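Alpha/beta hydrolase fold protein (Chitinophaga pinensis, PDB 4PW0) adopts the alpha/beta-hydrolase fold and probably catalyses a hydrolytic reaction on a substrate that is not yet known. Local coordinates at residues D10-T16 with Y28-G32; C41-F45 with G108-G112; T48-W52 with I67-N71; G113-Q117 with I130-A136. All coordinates share one frame; numbering follows the deposited sequence. Where two conformers were deposited one is given.

Contact 1. Residues D10-T16 with Y28-G32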
loop_
_atom_site.group_PDB
_atom_site.type_symbol
_atom_site.label_atom_id
_atom_site.label_comp_id
_atom_site.label_asym_id
_atom_site.label_seq_id
_atom_site.Cartn_x
_atom_site.Cartn_y
_atom_site.Cartn_z
ATOM N N ASP A 10 0.860 -27.502 -5.976
ATOM C CA ASP A 10 1.233 -26.161 -6.348
ATOM C C ASP A 10 0.674 -25.821 -7.710
ATOM O O ASP A 10 -0.083 -26.580 -8.320
ATOM C CB ASP A 10 2.755 -25.971 -6.259
ATOM C CG ASP A 10 3.520 -26.669 -7.345
ATOM O OD1 ASP A 10 2.907 -27.418 -8.113
ATOM O OD2 ASP A 10 4.777 -26.482 -7.432
ATOM N N HIS A 11 0.993 -24.611 -8.191
ATOM C CA HIS A 11 0.399 -24.178 -9.425
ATOM C C HIS A 11 0.704 -25.130 -10.589
ATOM O O HIS A 11 -0.144 -25.448 -11.421
ATOM C CB HIS A 11 0.874 -22.773 -9.756
ATOM C CG HIS A 11 0.140 -22.183 -10.899
ATOM N ND1 HIS A 11 -1.057 -21.477 -10.756
ATOM C CD2 HIS A 11 0.372 -22.290 -12.220
ATOM C CE1 HIS A 11 -1.504 -21.178 -11.962
ATOM N NE2 HIS A 11 -0.640 -21.620 -12.861
ATOM N N ALA A 12 1.952 -25.595 -10.687
ATOM C CA ALA A 12 2.338 -26.433 -11.801
ATOM C C ALA A 12 1.695 -27.823 -11.742
ATOM O O ALA A 12 1.431 -28.386 -12.782
ATOM C CB ALA A 12 3.850 -26.591 -11.810
ATOM N N THR A 13 1.431 -28.338 -10.529
ATOM C CA THR A 13 1.011 -29.734 -10.376
ATOM C C THR A 13 -0.460 -29.948 -10.059
ATOM O O THR A 13 -0.958 -31.070 -10.224
ATOM C CB THR A 13 1.875 -30.441 -9.318
ATOM O OG1 THR A 13 1.672 -29.870 -8.024
ATOM C CG2 THR A 13 3.322 -30.369 -9.666
ATOM N N ALA A 14 -1.193 -28.907 -9.652
ATOM C CA ALA A 14 -2.584 -29.097 -9.268
ATOM C C ALA A 14 -3.395 -29.576 -10.501
ATOM O O ALA A 14 -3.387 -28.943 -11.535
ATOM C CB ALA A 14 -3.165 -27.800 -8.712
ATOM N N PRO A 15 -4.151 -30.715 -10.387
ATOM C CA PRO A 15 -4.860 -31.168 -11.547
ATOM C C PRO A 15 -6.039 -30.272 -11.830
ATOM O O PRO A 15 -6.638 -29.721 -10.882
ATOM C CB PRO A 15 -5.358 -32.564 -11.152
ATOM C CG PRO A 15 -5.381 -32.541 -9.689
ATOM C CD PRO A 15 -4.227 -31.654 -9.276
ATOM N N THR A 16 -6.389 -30.170 -13.103
ATOM C CA THR A 16 -7.634 -29.539 -13.473
ATOM C C THR A 16 -8.777 -30.489 -13.077
ATOM O O THR A 16 -8.809 -31.655 -13.460
ATOM C CB THR A 16 -7.619 -29.148 -14.942
ATOM O OG1 THR A 16 -6.439 -28.348 -15.212
ATOM C CG2 THR A 16 -8.888 -28.393 -15.309
ATOM N N TYR A 28 -11.694 -26.129 -12.683
ATOM C CA TYR A 28 -11.064 -25.423 -11.597
ATOM C C TYR A 28 -9.858 -26.169 -11.090
ATOM O O TYR A 28 -9.632 -27.345 -11.433
ATOM C CB TYR A 28 -12.061 -25.175 -10.466
ATOM C CG TYR A 28 -12.439 -26.421 -9.685
ATOM C CD1 TYR A 28 -13.418 -27.284 -10.165
ATOM C CD2 TYR A 28 -11.830 -26.731 -8.477
ATOM C CE1 TYR A 28 -13.784 -28.419 -9.425
ATOM C CE2 TYR A 28 -12.168 -27.862 -7.761
ATOM C CZ TYR A 28 -13.165 -28.683 -8.246
ATOM O OH TYR A 28 -13.482 -29.817 -7.508
ATOM N N ARG A 29 -9.081 -25.475 -10.300
ATOM C CA ARG A 29 -7.970 -26.054 -9.547
ATOM C C ARG A 29 -7.978 -25.579 -8.120
ATOM O O ARG A 29 -8.393 -24.457 -7.804
ATOM C CB ARG A 29 -6.617 -25.788 -10.222
ATOM C CG ARG A 29 -6.535 -26.148 -11.675
ATOM C CD ARG A 29 -5.164 -25.967 -12.274
ATOM N NE ARG A 29 -5.165 -26.108 -13.703
ATOM C CZ ARG A 29 -4.444 -25.404 -14.564
ATOM N NH1 ARG A 29 -3.636 -24.429 -14.135
ATOM N NH2 ARG A 29 -4.573 -25.642 -15.842
ATOM N N SER A 30 -7.533 -26.446 -7.228
ATOM C CA SER A 30 -7.430 -26.148 -5.818
ATOM C C SER A 30 -5.973 -26.289 -5.410
ATOM O O SER A 30 -5.338 -27.344 -5.627
ATOM C CB SER A 30 -8.331 -27.052 -4.978
ATOM O OG SER A 30 -8.299 -26.696 -3.624
ATOM N N LEU A 31 -5.415 -25.195 -4.909
ATOM C CA LEU A 31 -4.038 -25.148 -4.484
ATOM C C LEU A 31 -3.934 -25.046 -3.006
ATOM O O LEU A 31 -4.800 -24.500 -2.314
ATOM C CB LEU A 31 -3.296 -23.964 -5.104
ATOM C CG LEU A 31 -2.897 -24.071 -6.565
ATOM C CD1 LEU A 31 -4.037 -24.266 -7.530
ATOM C CD2 LEU A 31 -2.089 -22.832 -6.963
ATOM N N GLY A 32 -2.804 -25.562 -2.500
ATOM C CA GLY A 32 -2.586 -25.549 -1.060
ATOM C C GLY A 32 -3.367 -26.650 -0.350
ATOM O O GLY A 32 -4.097 -27.442 -0.964
HETATM O O HOH W 1 -2.625 -24.127 -11.431
HETATM O O HOH W 2 -6.881 -29.145 -8.244
#
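Arg-29 lays its extended chain along the backbone of residues 14-16, with CG 3.7 Å from Pro-15 O and CD 3.5 Å from Ala-14 O. It stands on strand 24-31 of the alpha/beta-hydrolase sheet, and the loop 10-16 runs alongside that strand in the opposite direction before entering strand 17-21, its antiparallel partner. A chi1 of -51° sets CG opposite the carbonyl carbon, and the straight run to NE brings the guanidinium edge up to Thr-16. NE gives a bond to Thr-16 OG1 that lies in the guanidinium plane (3.0 Å, 161° at the hydrogen), and NH2 adds a weak one to the same oxygen. NH2 also forms a salt bridge with Asp-50, while NH1 donates to a water that donates to His-11 O. Partners on all three nitrogens probably hold the group in one rotation. That water sits over the centre of one face of the His-11 ring.

Farther along the strand, Leu-31 divides its two methyls: CD1 meets Ala-14 CB at 3.8 Å, and CD2 meets His-11 CA at 3.8 Å. The loop holds its shape through an Asx motif, in which Asp-10 OD1 accepts from Thr-13 N at 3.0 Å and from Thr-13 OG1, the two donors arriving from opposite faces of the carboxylate. A second water joins the segments, donating to Pro-15 O at 2.7 Å and accepting from Ser-30 N.

Contact 2. Residues C41-F45 with G108-G112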
loop_
_atom_site.group_PDB
_atom_site.type_symbol
_atom_site.label_atom_id
_atom_site.label_comp_id
_atom_site.label_asym_id
_atom_site.label_seq_id
_atom_site.Cartn_x
_atom_site.Cartn_y
_atom_site.Cartn_z
ATOM N N CYS A 41 -10.463 -16.958 -6.491
ATOM C CA CYS A 41 -9.817 -16.030 -7.414
ATOM C C CYS A 41 -10.599 -15.897 -8.701
ATOM O O CYS A 41 -11.056 -16.896 -9.276
ATOM C CB CYS A 41 -8.378 -16.481 -7.717
ATOM S SG CYS A 41 -7.341 -16.589 -6.257
ATOM N N PHE A 42 -10.726 -14.670 -9.180
ATOM C CA PHE A 42 -11.541 -14.307 -10.330
ATOM C C PHE A 42 -10.683 -13.618 -11.372
ATOM O O PHE A 42 -10.047 -12.611 -11.083
ATOM C CB PHE A 42 -12.716 -13.402 -9.938
ATOM C CG PHE A 42 -13.650 -14.018 -8.922
ATOM C CD1 PHE A 42 -13.302 -14.089 -7.586
ATOM C CD2 PHE A 42 -14.895 -14.495 -9.312
ATOM C CE1 PHE A 42 -14.162 -14.640 -6.634
ATOM C CE2 PHE A 42 -15.748 -15.054 -8.364
ATOM C CZ PHE A 42 -15.373 -15.150 -7.049
ATOM N N GLN A 43 -10.661 -14.195 -12.557
ATOM C CA GLN A 43 -9.638 -13.891 -13.581
ATOM C C GLN A 43 -9.919 -12.659 -14.447
ATOM O O GLN A 43 -11.051 -12.156 -14.522
ATOM C CB GLN A 43 -9.445 -15.154 -14.441
ATOM C CG GLN A 43 -8.285 -15.208 -15.419
ATOM C CD GLN A 43 -6.940 -14.953 -14.799
ATOM O OE1 GLN A 43 -6.659 -13.872 -14.235
ATOM N NE2 GLN A 43 -6.088 -15.987 -14.823
ATOM N N HIS A 44 -8.864 -12.182 -15.108
ATOM C CA HIS A 44 -8.951 -11.064 -16.053
ATOM C C HIS A 44 -9.547 -11.369 -17.396
ATOM O O HIS A 44 -9.789 -12.529 -17.715
ATOM C CB HIS A 44 -7.532 -10.487 -16.247
ATOM C CG HIS A 44 -6.593 -11.332 -17.074
ATOM N ND1 HIS A 44 -6.633 -11.364 -18.444
ATOM C CD2 HIS A 44 -5.526 -12.094 -16.732
ATOM C CE1 HIS A 44 -5.674 -12.155 -18.907
ATOM N NE2 HIS A 44 -4.971 -12.577 -17.895
ATOM N N PHE A 45 -9.672 -10.327 -18.247
ATOM C CA PHE A 45 -10.223 -10.418 -19.650
ATOM C C PHE A 45 -9.398 -11.332 -20.530
ATOM O O PHE A 45 -8.238 -11.106 -20.734
ATOM C CB PHE A 45 -10.225 -9.015 -20.274
ATOM C CG PHE A 45 -10.611 -8.931 -21.734
ATOM C CD1 PHE A 45 -11.822 -9.423 -22.193
ATOM C CD2 PHE A 45 -9.803 -8.304 -22.639
ATOM C CE1 PHE A 45 -12.159 -9.304 -23.530
ATOM C CE2 PHE A 45 -10.115 -8.204 -23.979
ATOM C CZ PHE A 45 -11.325 -8.703 -24.442
ATOM N N GLY A 108 -10.099 -10.519 -7.029
ATOM C CA GLY A 108 -10.555 -10.287 -8.380
ATOM C C GLY A 108 -9.560 -9.385 -9.108
ATOM O O GLY A 108 -9.266 -8.285 -8.633
ATOM N N PHE A 109 -9.126 -9.842 -10.293
ATOM C CA PHE A 109 -8.240 -9.056 -11.151
ATOM C C PHE A 109 -9.008 -8.619 -12.394
ATOM O O PHE A 109 -9.579 -9.449 -13.095
ATOM C CB PHE A 109 -7.040 -9.933 -11.536
ATOM C CG PHE A 109 -6.057 -9.289 -12.522
ATOM C CD1 PHE A 109 -5.731 -7.953 -12.431
ATOM C CD2 PHE A 109 -5.425 -10.062 -13.495
ATOM C CE1 PHE A 109 -4.833 -7.376 -13.317
ATOM C CE2 PHE A 109 -4.499 -9.500 -14.350
ATOM C CZ PHE A 109 -4.210 -8.145 -14.265
ATOM N N SER A 110 -9.035 -7.302 -12.660
ATOM C CA SER A 110 -9.581 -6.726 -13.896
ATOM C C SER A 110 -11.103 -7.058 -13.940
ATOM O O SER A 110 -11.804 -6.715 -12.977
ATOM C CB SER A 110 -8.775 -7.213 -15.079
ATOM O OG SER A 110 -9.312 -6.632 -16.262
ATOM N N LEU A 111 -11.598 -7.746 -14.966
ATOM C CA LEU A 111 -12.986 -8.193 -14.975
ATOM C C LEU A 111 -13.377 -8.883 -13.662
ATOM O O LEU A 111 -14.460 -8.649 -13.106
ATOM C CB LEU A 111 -13.144 -9.158 -16.139
ATOM C CG LEU A 111 -14.468 -9.890 -16.216
ATOM C CD1 LEU A 111 -15.619 -8.929 -16.354
ATOM C CD2 LEU A 111 -14.434 -10.858 -17.397
ATOM N N GLY A 112 -12.483 -9.726 -13.128
ATOM C CA GLY A 112 -12.741 -10.365 -11.879
ATOM C C GLY A 112 -12.915 -9.403 -10.721
ATOM O O GLY A 112 -13.649 -9.687 -9.766
#
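Phe-42 O takes the N-H of Phe-109 at 3.0 Å and 176°, an almost straight bond that pairs the central parallel strands 39-42 and 104-109. Where these strands end, Gly-108, Ser-110 and Gly-112 fit the nucleophile elbow of alpha/beta hydrolases, Ser-110 having its strained backbone (phi 64°). The tightest fit is at the glycines. Gly-112 CA comes 3.6 Å from Phe-42 O; a beta carbon there would clash with that oxygen, and one on Gly-108 with Gly-112 O. The N-H of Gly-112 bonds to Phe-109 O at 2.9 Å and only weakly to Gln-43 O.

Beside the elbow, His-44 CB lies 3.5 Å from Phe-109 CD2 and 3.7 Å from Ser-110 CB. The His-44 and Phe-109 side chains point the same way, their rings meeting obliquely with planes 76° apart. His-44 ND1 donates to Phe-45 O at 2.8 Å, near its ring plane. An alanine at His-44 would remove the imidazole, probably opening a gap beside the Phe-109 ring and leaving Phe-45 O without its side-chain donor.

The contact is looser at two partly exposed residues, whose side chains touch the elbow less closely. Phe-45 sends its ring away toward helix 197-212, while a bend in the Gln-43 chain brings OE1 to the edge of the Phe-109 ring, where, on a lone pair in the carbonyl plane, it accepts from His-44 N at 2.9 Å.

Contact 3. Residues T48-W52 with I67-N71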
loop_
_atom_site.group_PDB
_atom_site.type_symbol
_atom_site.label_atom_id
_atom_site.label_comp_id
_atom_site.label_asym_id
_atom_site.label_seq_id
_atom_site.Cartn_x
_atom_site.Cartn_y
_atom_site.Cartn_z
ATOM N N THR A 48 -7.365 -17.496 -18.693
ATOM C CA THR A 48 -7.771 -18.858 -18.301
ATOM C C THR A 48 -6.998 -19.255 -17.065
ATOM O O THR A 48 -6.342 -18.445 -16.425
ATOM C CB THR A 48 -7.522 -19.845 -19.465
ATOM O OG1 THR A 48 -6.110 -19.981 -19.660
ATOM C CG2 THR A 48 -8.221 -19.348 -20.743
ATOM N N LEU A 49 -7.113 -20.527 -16.675
ATOM C CA LEU A 49 -6.467 -20.974 -15.490
ATOM C C LEU A 49 -4.946 -20.726 -15.515
ATOM O O LEU A 49 -4.332 -20.448 -14.463
ATOM C CB LEU A 49 -6.689 -22.468 -15.238
ATOM C CG LEU A 49 -8.137 -22.842 -14.912
ATOM C CD1 LEU A 49 -8.352 -24.345 -15.085
ATOM C CD2 LEU A 49 -8.502 -22.430 -13.487
ATOM N N ASP A 50 -4.371 -20.814 -16.728
ATOM C CA ASP A 50 -2.947 -20.736 -16.983
ATOM C C ASP A 50 -2.397 -19.277 -17.060
ATOM O O ASP A 50 -1.190 -19.066 -17.242
ATOM C CB ASP A 50 -2.623 -21.494 -18.295
ATOM C CG ASP A 50 -2.970 -22.980 -18.240
ATOM O OD1 ASP A 50 -2.885 -23.632 -17.147
ATOM O OD2 ASP A 50 -3.339 -23.456 -19.361
ATOM N N ASN A 51 -3.311 -18.301 -16.959
ATOM C CA ASN A 51 -2.889 -16.879 -16.914
ATOM C C ASN A 51 -2.630 -16.391 -15.514
ATOM O O ASN A 51 -2.142 -15.276 -15.306
ATOM C CB ASN A 51 -3.927 -16.023 -17.606
ATOM C CG ASN A 51 -3.940 -16.268 -19.102
ATOM O OD1 ASN A 51 -4.724 -17.065 -19.644
ATOM N ND2 ASN A 51 -2.987 -15.616 -19.794
ATOM N N TRP A 52 -2.955 -17.201 -14.488
ATOM C CA TRP A 52 -2.563 -16.881 -13.132
ATOM C C TRP A 52 -1.052 -17.005 -12.956
ATOM O O TRP A 52 -0.452 -17.980 -13.432
ATOM C CB TRP A 52 -3.296 -17.748 -12.097
ATOM C CG TRP A 52 -4.748 -17.439 -11.978
ATOM C CD1 TRP A 52 -5.803 -18.201 -12.461
ATOM C CD2 TRP A 52 -5.330 -16.297 -11.362
ATOM N NE1 TRP A 52 -6.995 -17.569 -12.211
ATOM C CE2 TRP A 52 -6.737 -16.418 -11.505
ATOM C CE3 TRP A 52 -4.818 -15.178 -10.691
ATOM C CZ2 TRP A 52 -7.617 -15.428 -11.063
ATOM C CZ3 TRP A 52 -5.690 -14.222 -10.226
ATOM C CH2 TRP A 52 -7.082 -14.347 -10.422
ATOM N N ILE A 67 -8.628 -21.351 -4.700
ATOM C CA ILE A 67 -9.365 -21.889 -5.810
ATOM C C ILE A 67 -9.256 -20.916 -6.981
ATOM O O ILE A 67 -9.575 -19.729 -6.850
ATOM C CB ILE A 67 -10.874 -22.084 -5.460
ATOM C CG1 ILE A 67 -11.056 -23.029 -4.261
ATOM C CG2 ILE A 67 -11.664 -22.522 -6.684
ATOM C CD1 ILE A 67 -10.756 -24.434 -4.583
ATOM N N ILE A 68 -8.773 -21.427 -8.097
ATOM C CA ILE A 68 -8.826 -20.751 -9.390
ATOM C C ILE A 68 -9.807 -21.498 -10.254
ATOM O O ILE A 68 -9.892 -22.751 -10.176
ATOM C CB ILE A 68 -7.440 -20.598 -10.065
ATOM C CG1 ILE A 68 -6.661 -21.934 -10.140
ATOM C CG2 ILE A 68 -6.616 -19.520 -9.349
ATOM C CD1 ILE A 68 -5.421 -21.875 -11.001
ATOM N N PHE A 69 -10.594 -20.795 -11.038
ATOM C CA PHE A 69 -11.616 -21.414 -11.860
ATOM C C PHE A 69 -11.850 -20.703 -13.154
ATOM O O PHE A 69 -11.615 -19.484 -13.258
ATOM C CB PHE A 69 -12.945 -21.568 -11.078
ATOM C CG PHE A 69 -13.738 -20.293 -10.935
ATOM C CD1 PHE A 69 -13.344 -19.291 -10.038
ATOM C CD2 PHE A 69 -14.862 -20.100 -11.676
ATOM C CE1 PHE A 69 -14.081 -18.121 -9.936
ATOM C CE2 PHE A 69 -15.616 -18.942 -11.581
ATOM C CZ PHE A 69 -15.217 -17.937 -10.702
ATOM N N ASP A 70 -12.388 -21.426 -14.134
ATOM C CA ASP A 70 -12.896 -20.840 -15.344
ATOM C C ASP A 70 -14.389 -20.612 -15.181
ATOM O O ASP A 70 -15.173 -21.566 -14.913
ATOM C CB ASP A 70 -12.658 -21.693 -16.554
ATOM C CG ASP A 70 -11.226 -21.723 -17.045
ATOM O OD1 ASP A 70 -10.518 -20.696 -16.951
ATOM O OD2 ASP A 70 -10.798 -22.820 -17.579
ATOM N N ASN A 71 -14.829 -19.375 -15.286
ATOM C CA ASN A 71 -16.251 -19.086 -15.254
ATOM C C ASN A 71 -16.928 -19.696 -16.519
ATOM O O ASN A 71 -16.264 -20.153 -17.441
ATOM C CB ASN A 71 -16.451 -17.577 -15.088
ATOM C CG ASN A 71 -17.725 -17.222 -14.327
ATOM O OD1 ASN A 71 -18.754 -17.930 -14.394
ATOM N ND2 ASN A 71 -17.669 -16.124 -13.553
HETATM O O HOH W 3 -9.982 -17.962 -11.405
HETATM O O HOH W 4 -8.913 -18.776 -14.095
#
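The Trp-52 indole carries Ile-68 CG2 on one face: the methyl sits 3.5 Å from the centroid of the five-membered ring, 15° off its normal, which makes a CH-pi contact. At the edge of the indole, NE1 donates to a water at 2.9 Å that donates to Phe-69 O, and more weakly to a second water that also accepts from Phe-69 N. The backbone N and O of Phe-69, at the end of the strand, are thus linked to the indole through two waters. The Phe-69 ring turns from the loop, stacking on Phe-95 and meeting Phe-42 edge-to-face.

Ile-68 holds CG1 in the crowded position between its backbone N and carbonyl carbon (chi1 51°), which leaves CG2 for the indole and puts CG1 3.9 Å from Leu-49 CD2. The same Leu-49 methyl lies 3.6 Å from Ile-68 O. The carboxylate of Asp-70 crosses the leucine obliquely at its branch point, OD2 standing 3.8 Å from Leu-49 CG, and OD1 approaches Thr-48 CA at 3.6 Å. Within the loop, Thr-48 N donates to Asn-51 OD1 at 2.8 Å and Asn-51 N returns a bond to Thr-48 O, closing a compact turn; Asp-192 takes the N-H of Leu-49.

The loop leads from strand 39-42 into helix 54-61 and so to strand 66-69, the beta-alpha-beta crossover of an alpha/beta-hydrolase sheet.

Contact 4. Residues G113-Q117 with I130-A136; sequences GFIVQ and IIIVGAA
Val-116 and the two isoleucines facing it slide past one another in opposite directions, Val-116 CG2 lying 3.9 Å from Ile-130 CG2 and equally far from Ile-132 CG1. Gln-117 instead crosses Ile-132 at about a right angle, its CG 3.8 Å from Ile-132 CD1. Extended beyond CG (chi2 173°), the glutamine carries its amide to the loop after the strand. There NE2 bonds to Ala-136 O at 3.1 Å and 168°, and its other N-H goes to Gly-113 O; both acceptors lie near the amide plane. A leucine in place of Gln-117 would probably leave Gly-113 O without this side-chain donor and Ala-136 O with Trp-210 as its remaining side-chain donor. Phe-114 brings CD1 within 3.6 Å of Ala-136 O, and CE1 to 4.0 Å from Ala-135 CB. Gly-113 permits the close approach, since a beta carbon on it would clash with that alanine methyl.

The axis of helical segment 113-117 passes 8.2 Å from that of strand segment 130-133, their directions 149° apart, as expected within the beta-alpha-beta unit 104-109, 111-122, 127-133. Helix 85-98 packs on Ile-115, while Ile-131 turns to helix 269-282 on the other side of the sheet.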
loop_
_atom_site.group_PDB
_atom_site.type_symbol
_atom_site.label_atom_id
_atom_site.label_comp_id
_atom_site.label_asym_id
_atom_site.label_seq_id
_atom_site.Cartn_x
_atom_site.Cartn_y
_atom_site.Cartn_z
ATOM N N GLY A 113 -12.226 -8.259 -10.791
ATOM C CA GLY A 113 -12.404 -7.221 -9.802
ATOM C C GLY A 113 -13.771 -6.560 -9.858
ATOM O O GLY A 113 -14.230 -5.997 -8.846
ATOM N N PHE A 114 -14.420 -6.569 -11.014
ATOM C CA PHE A 114 -15.811 -6.100 -11.100
ATOM C C PHE A 114 -16.749 -7.137 -10.453
ATOM O O PHE A 114 -17.636 -6.797 -9.634
ATOM C CB PHE A 114 -16.278 -5.968 -12.553
ATOM C CG PHE A 114 -15.469 -5.063 -13.432
ATOM C CD1 PHE A 114 -14.593 -4.107 -12.941
ATOM C CD2 PHE A 114 -15.601 -5.174 -14.793
ATOM C CE1 PHE A 114 -13.836 -3.314 -13.802
ATOM C CE2 PHE A 114 -14.887 -4.374 -15.650
ATOM C CZ PHE A 114 -14.012 -3.431 -15.186
ATOM N N ILE A 115 -16.498 -8.411 -10.731
ATOM C CA ILE A 115 -17.330 -9.502 -10.194
ATOM C C ILE A 115 -17.279 -9.515 -8.672
ATOM O O ILE A 115 -18.328 -9.673 -8.008
ATOM C CB ILE A 115 -16.908 -10.857 -10.800
ATOM C CG1 ILE A 115 -17.277 -10.915 -12.290
ATOM C CG2 ILE A 115 -17.588 -12.032 -10.069
ATOM C CD1 ILE A 115 -16.614 -12.043 -13.071
ATOM N N VAL A 116 -16.110 -9.312 -8.060
ATOM C CA VAL A 116 -16.078 -9.405 -6.585
ATOM C C VAL A 116 -16.826 -8.239 -5.954
ATOM O O VAL A 116 -17.385 -8.408 -4.887
ATOM C CB VAL A 116 -14.656 -9.519 -6.014
ATOM C CG1 VAL A 116 -13.991 -10.797 -6.538
ATOM C CG2 VAL A 116 -13.769 -8.300 -6.296
ATOM N N GLN A 117 -16.822 -7.065 -6.587
ATOM C CA GLN A 117 -17.621 -5.932 -6.072
ATOM C C GLN A 117 -19.123 -6.277 -6.121
ATOM O O GLN A 117 -19.841 -6.080 -5.154
ATOM C CB GLN A 117 -17.395 -4.688 -6.879
ATOM C CG GLN A 117 -16.013 -4.066 -6.760
ATOM C CD GLN A 117 -15.861 -2.921 -7.734
ATOM O OE1 GLN A 117 -16.541 -1.897 -7.608
ATOM N NE2 GLN A 117 -14.951 -3.066 -8.676
ATOM N N ILE A 130 -11.929 -8.968 0.765
ATOM C CA ILE A 130 -11.919 -8.749 -0.684
ATOM C C ILE A 130 -10.585 -8.133 -1.112
ATOM O O ILE A 130 -10.125 -7.160 -0.510
ATOM C CB ILE A 130 -13.041 -7.769 -1.069
ATOM C CG1 ILE A 130 -14.400 -8.283 -0.579
ATOM C CG2 ILE A 130 -13.054 -7.443 -2.546
ATOM C CD1 ILE A 130 -15.514 -7.273 -0.777
ATOM N N ILE A 131 -10.008 -8.678 -2.193
ATOM C CA ILE A 131 -8.846 -8.066 -2.862
ATOM C C ILE A 131 -9.265 -7.708 -4.286
ATOM O O ILE A 131 -9.806 -8.560 -4.995
ATOM C CB ILE A 131 -7.651 -9.021 -2.897
ATOM C CG1 ILE A 131 -7.282 -9.467 -1.486
ATOM C CG2 ILE A 131 -6.471 -8.360 -3.604
ATOM C CD1 ILE A 131 -6.652 -10.841 -1.449
ATOM N N ILE A 132 -9.013 -6.458 -4.686
ATOM C CA ILE A 132 -9.319 -5.943 -6.012
ATOM C C ILE A 132 -7.999 -5.502 -6.628
ATOM O O ILE A 132 -7.321 -4.648 -6.058
ATOM C CB ILE A 132 -10.306 -4.767 -5.982
ATOM C CG1 ILE A 132 -11.629 -5.188 -5.388
ATOM C CG2 ILE A 132 -10.467 -4.174 -7.385
ATOM C CD1 ILE A 132 -12.573 -4.046 -5.112
ATOM N N VAL A 133 -7.674 -6.061 -7.788
ATOM C CA VAL A 133 -6.440 -5.706 -8.511
ATOM C C VAL A 133 -6.822 -5.176 -9.879
ATOM O O VAL A 133 -7.591 -5.822 -10.594
ATOM C CB VAL A 133 -5.498 -6.898 -8.677
ATOM C CG1 VAL A 133 -4.214 -6.480 -9.356
ATOM C CG2 VAL A 133 -5.254 -7.580 -7.339
ATOM N N GLY A 134 -6.286 -4.019 -10.264
ATOM C CA GLY A 134 -6.443 -3.579 -11.639
ATOM C C GLY A 134 -7.881 -3.409 -12.083
ATOM O O GLY A 134 -8.242 -3.873 -13.187
ATOM N N ALA A 135 -8.715 -2.755 -11.291
ATOM C CA ALA A 135 -10.119 -2.609 -11.646
ATOM C C ALA A 135 -10.639 -1.208 -11.341
ATOM O O ALA A 135 -9.853 -0.249 -11.302
ATOM C CB ALA A 135 -10.952 -3.719 -11.022
ATOM N N ALA A 136 -11.970 -1.076 -11.231
ATOM C CA ALA A 136 -12.592 0.250 -11.205
ATOM C C ALA A 136 -14.037 0.035 -10.783
ATOM O O ALA A 136 -14.582 -1.051 -10.985
ATOM C CB ALA A 136 -12.538 0.925 -12.579
#

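All four contacts reach one sheet. Contact 2 is central, about 2 Å from the centre of the chain, and holds the probable nucleophile Ser-110, whose likely triad partners are His-262 and Asp-234. Contact 4, its centre about 7 Å from that of contact 2, continues the same helix and adds the next strand through a backbone hydrogen bond from Gly-108 N to Ile-131 O, 2.8 Å. On the other flank, contact 3 lies about 9 Å from contact 2 between centres, joined by a hydrogen bond from Gln-43 NE2 to Thr-48 O, 2.9 Å. Contact 1 is outermost, about 18 Å from contact 2 between centres, and meets contact 3 in the salt bridge of Arg-29 NH2 with Asp-50 OD1, 2.9 Å.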